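Local coordinates for cysteine synthase 3 (Entamoeba histolytica, PDB 6KR5) that catalyses the last step of cysteine synthesis, replacing the acetate of O-acetyl-L-serine with sulfide by means of pyridoxal-5'-phosphate, at the interface of chains A and B. Sequence-based numbering; all coordinates share one arbitrary frame. Chains: chain A/B, Cysteine synthase 3.

Contact 1: the interface of chains A and B. Residues chain A 13-17; chain B 26-28.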
# COMPACT_ATOMS: atom_id res chain seq x y z
N ILE A 13 16.12 -9.57 -6.67
CA ILE A 13 14.95 -10.17 -7.31
C ILE A 13 14.29 -11.03 -6.25
O ILE A 13 14.87 -12.03 -5.79
CB ILE A 13 15.32 -10.99 -8.56
CG1 ILE A 13 16.06 -10.11 -9.58
CG2 ILE A 13 14.07 -11.58 -9.20
CD1 ILE A 13 15.17 -9.15 -10.26
N TYR A 14 13.11 -10.62 -5.81
CA TYR A 14 12.37 -11.37 -4.80
C TYR A 14 11.77 -12.62 -5.44
O TYR A 14 11.24 -12.57 -6.55
CB TYR A 14 11.28 -10.49 -4.20
CG TYR A 14 11.84 -9.30 -3.47
CD1 TYR A 14 12.16 -8.12 -4.14
CD2 TYR A 14 12.06 -9.34 -2.10
CE1 TYR A 14 12.68 -7.03 -3.46
CE2 TYR A 14 12.57 -8.26 -1.40
CZ TYR A 14 12.87 -7.10 -2.10
OH TYR A 14 13.39 -6.01 -1.43
N HIS A 15 11.84 -13.75 -4.73
CA HIS A 15 11.31 -14.97 -5.31
C HIS A 15 9.80 -15.05 -5.23
O HIS A 15 9.19 -15.81 -5.99
CB HIS A 15 11.90 -16.20 -4.61
CG HIS A 15 13.39 -16.28 -4.65
ND1 HIS A 15 14.18 -15.93 -3.58
CD2 HIS A 15 14.24 -16.70 -5.62
CE1 HIS A 15 15.45 -16.12 -3.88
NE2 HIS A 15 15.51 -16.59 -5.11
N ASN A 16 9.18 -14.31 -4.32
CA ASN A 16 7.73 -14.25 -4.20
C ASN A 16 7.41 -13.07 -3.32
O ASN A 16 8.30 -12.42 -2.76
CB ASN A 16 7.15 -15.56 -3.65
CG ASN A 16 7.75 -15.92 -2.30
OD1 ASN A 16 7.50 -15.25 -1.30
ND2 ASN A 16 8.58 -16.97 -2.28
N ILE A 17 6.11 -12.78 -3.20
CA ILE A 17 5.68 -11.57 -2.51
C ILE A 17 6.01 -11.62 -1.02
O ILE A 17 6.18 -10.58 -0.38
CB ILE A 17 4.18 -11.33 -2.76
CG1 ILE A 17 3.76 -9.92 -2.34
CG2 ILE A 17 3.32 -12.36 -2.03
CD1 ILE A 17 4.35 -8.82 -3.18
N LEU B 26 11.03 -5.82 -7.36
CA LEU B 26 10.88 -6.61 -8.58
C LEU B 26 10.78 -8.08 -8.15
O LEU B 26 11.71 -8.59 -7.51
CB LEU B 26 12.07 -6.38 -9.51
CG LEU B 26 12.00 -6.99 -10.91
CD1 LEU B 26 10.78 -6.52 -11.67
CD2 LEU B 26 13.27 -6.62 -11.66
N VAL B 27 9.66 -8.73 -8.48
CA VAL B 27 9.27 -10.01 -7.90
C VAL B 27 9.00 -11.03 -9.00
O VAL B 27 8.36 -10.72 -10.01
CB VAL B 27 8.02 -9.85 -7.00
CG1 VAL B 27 7.62 -11.18 -6.34
CG2 VAL B 27 8.26 -8.76 -5.96
N GLU B 28 9.46 -12.27 -8.79
CA GLU B 28 9.17 -13.34 -9.73
C GLU B 28 7.71 -13.78 -9.66
O GLU B 28 7.16 -13.98 -8.57
CB GLU B 28 10.04 -14.56 -9.44
CG GLU B 28 11.54 -14.32 -9.52
CD GLU B 28 12.35 -15.53 -9.03
OE1 GLU B 28 11.80 -16.39 -8.32
OE2 GLU B 28 13.56 -15.60 -9.37
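A short parallel beta bridge joins the chains here: strand 13-14 of chain A runs beside strand 26-28 of chain B, with A:Tyr14 supplying both backbone bonds. Its amide N donates to B:Leu26 O at 3.0 Å, while its own O takes B:Glu28 N at 2.9 Å, nearly straight (170° at H). Both polar atoms of the A:Tyr14 backbone are thereby spent on the partner, and B:Val27 sits between the two residues it bonds.

The side chains alternate: A:Ile13, B:Leu26 and B:Glu28 on one side of the bridge, A:Tyr14 and B:Val27 on the other. On the first, the delta methyl of A:Ile13 presses on a branch of B:Leu26, CD1 to CD2 at 3.5 Å, a tight fit between chains that lie alongside and point the same way. On the second, the methyls of B:Val27 part company: CG1, anti to the backbone N (chi1 -178°), reaches the backbone of A:Asn16, whereas CG2 rests on A:Tyr14 CB. Separately, B:Leu26 O meets the edge of the A:Tyr14 phenol ring, in its plane, near CD1.

B:Glu28 buries more surface than its neighbours in this patch. Its extended chain crosses A:Ile13 at about a right angle and then runs beside A:His15, carboxylate and imidazole planes turned 78° apart. A:His15 NE2 and B:Glu28 OE2 remain 4.8 Å apart; any attraction would be weak and depends on the histidine's charge. B:Glu28 OE1 lies 3.4 Å from A:His15 CA.

Contact 2: the interface of chains A and B. Residues chain A 18-19, 21, 63, 171; chain B 4, 6-7.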
# COMPACT_ATOMS: atom_id res chain seq x y z
N LEU A 18 6.11 -12.82 -0.43
CA LEU A 18 6.41 -12.89 1.00
C LEU A 18 7.80 -12.36 1.30
O LEU A 18 8.04 -11.86 2.41
CB LEU A 18 6.27 -14.34 1.50
CG LEU A 18 4.95 -15.03 1.19
CD1 LEU A 18 4.90 -16.45 1.80
CD2 LEU A 18 3.77 -14.20 1.69
N GLU A 19 8.72 -12.45 0.34
CA GLU A 19 10.07 -11.93 0.56
C GLU A 19 10.11 -10.41 0.61
O GLU A 19 11.14 -9.86 1.03
CB GLU A 19 11.01 -12.45 -0.52
CG GLU A 19 11.17 -13.97 -0.40
CD GLU A 19 12.45 -14.46 -1.03
OE1 GLU A 19 12.84 -13.94 -2.10
OE2 GLU A 19 13.08 -15.37 -0.44
N ILE A 21 8.03 -8.75 2.58
CA ILE A 21 7.50 -8.38 3.89
C ILE A 21 8.60 -7.78 4.75
O ILE A 21 9.76 -8.21 4.71
CB ILE A 21 6.86 -9.61 4.56
CG1 ILE A 21 5.59 -10.00 3.79
CG2 ILE A 21 6.58 -9.32 6.03
CD1 ILE A 21 4.99 -11.35 4.23
N PHE A 63 2.63 -14.22 8.15
CA PHE A 63 3.76 -14.93 7.56
C PHE A 63 4.44 -15.81 8.60
O PHE A 63 4.63 -17.01 8.39
CB PHE A 63 4.77 -13.96 6.95
CG PHE A 63 6.05 -14.62 6.53
CD1 PHE A 63 6.09 -15.38 5.37
CD2 PHE A 63 7.18 -14.55 7.32
CE1 PHE A 63 7.26 -16.02 4.98
CE2 PHE A 63 8.35 -15.20 6.94
CZ PHE A 63 8.38 -15.94 5.77
N TYR A 171 12.37 -9.02 13.75
CA TYR A 171 12.73 -8.25 12.57
C TYR A 171 12.37 -6.78 12.73
O TYR A 171 13.19 -5.89 12.45
CB TYR A 171 12.03 -8.81 11.33
CG TYR A 171 12.58 -10.12 10.84
CD1 TYR A 171 12.13 -11.32 11.39
CD2 TYR A 171 13.52 -10.17 9.82
CE1 TYR A 171 12.61 -12.53 10.94
CE2 TYR A 171 14.01 -11.38 9.37
CZ TYR A 171 13.55 -12.56 9.93
OH TYR A 171 14.03 -13.76 9.49
N ILE B 4 13.26 -18.98 3.36
CA ILE B 4 12.59 -17.79 2.83
C ILE B 4 13.13 -16.57 3.55
O ILE B 4 12.95 -16.43 4.77
CB ILE B 4 11.06 -17.88 2.98
CG1 ILE B 4 10.52 -19.01 2.12
CG2 ILE B 4 10.41 -16.55 2.61
CD1 ILE B 4 9.07 -19.26 2.30
N ILE B 6 12.95 -12.69 4.14
CA ILE B 6 12.13 -11.50 3.95
C ILE B 6 13.03 -10.27 3.87
O ILE B 6 14.26 -10.40 3.77
CB ILE B 6 11.05 -11.36 5.05
CG1 ILE B 6 11.68 -11.06 6.41
CG2 ILE B 6 10.21 -12.63 5.11
CD1 ILE B 6 10.64 -10.69 7.46
N ASN B 7 12.44 -9.08 3.88
CA ASN B 7 13.22 -7.88 3.62
C ASN B 7 14.23 -7.62 4.74
O ASN B 7 14.05 -8.03 5.89
CB ASN B 7 12.30 -6.67 3.45
CG ASN B 7 12.32 -6.12 2.04
OD1 ASN B 7 13.34 -6.17 1.36
ND2 ASN B 7 11.18 -5.59 1.60
O HOH W 1 14.83 -13.43 6.58
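The carbonyl O of A:Ile21 accepts the backbone N of B:Asn7 at 2.9 Å, a fairly straight bond (158° at H) that fixes the N-terminal segment of chain B against chain A. The same oxygen has the side chain of B:Ile6 lying against it, with B:Ile6 CB 3.4 Å away, so the bond is made beside an apolar group.

B:Ile6 hides far more surface than any other residue of the patch, and its branches go to different partners. CG1 stands between the backbone N and the carbonyl carbon (chi1 68°), which sends the chain toward A:Tyr171 and leaves CG2 on the side of A:Phe63. The delta methyl CD1 lies over one face of the A:Tyr171 ring, 3.9 Å from its centroid and displaced toward the rim, a CH-pi contact. The gamma methyl CG2 touches A:Phe63 CE2 at 3.7 Å and also nears the carbonyl O of A:Leu18. The isoleucine thus fits into the corner formed by two aromatic rings of chain A.

A:Phe63 serves a second residue as well: its CZ meets CG2 of B:Ile4 at 3.8 Å. That same B:Ile4 methyl leans on CG of A:Glu19, whose extended chain passes across B:Ile4 at a slant. At the edge of the A:Phe63 ring, in its plane, lies A:Leu18 CD1 from the same chain.

Water 1 links the phenol OH of A:Tyr171 (3.0 Å) with the backbone N of B:Ile6 (3.2 Å), so the tyrosine touches this residue by its ring face and, through a looser water link, by its hydroxyl.

In the fold, the chain B segment lies against 3-10 helix 17-20, the loop residue A:Ile21, helix 58-72 and helix 169-179 of chain A.

The C-alpha centres of contact 1 and contact 2 lie about 11 Å apart, within one two-fold symmetric interface. They share no residue, but on chain A they are continuous: contact 1 ends at A:Ile17, which opens the 3-10 helix 17-20 that contact 2 uses. Chain B contributes a strand to the first and its N-terminal segment to the second, so residues 13-21 of chain A meet two separate parts of the partner, with A:Phe63 and A:Tyr171 joining in contact 2. Each contact recurs with the chains exchanged. This exchange of N-terminal segments fits the dimer usual for this enzyme family and probably steadies it.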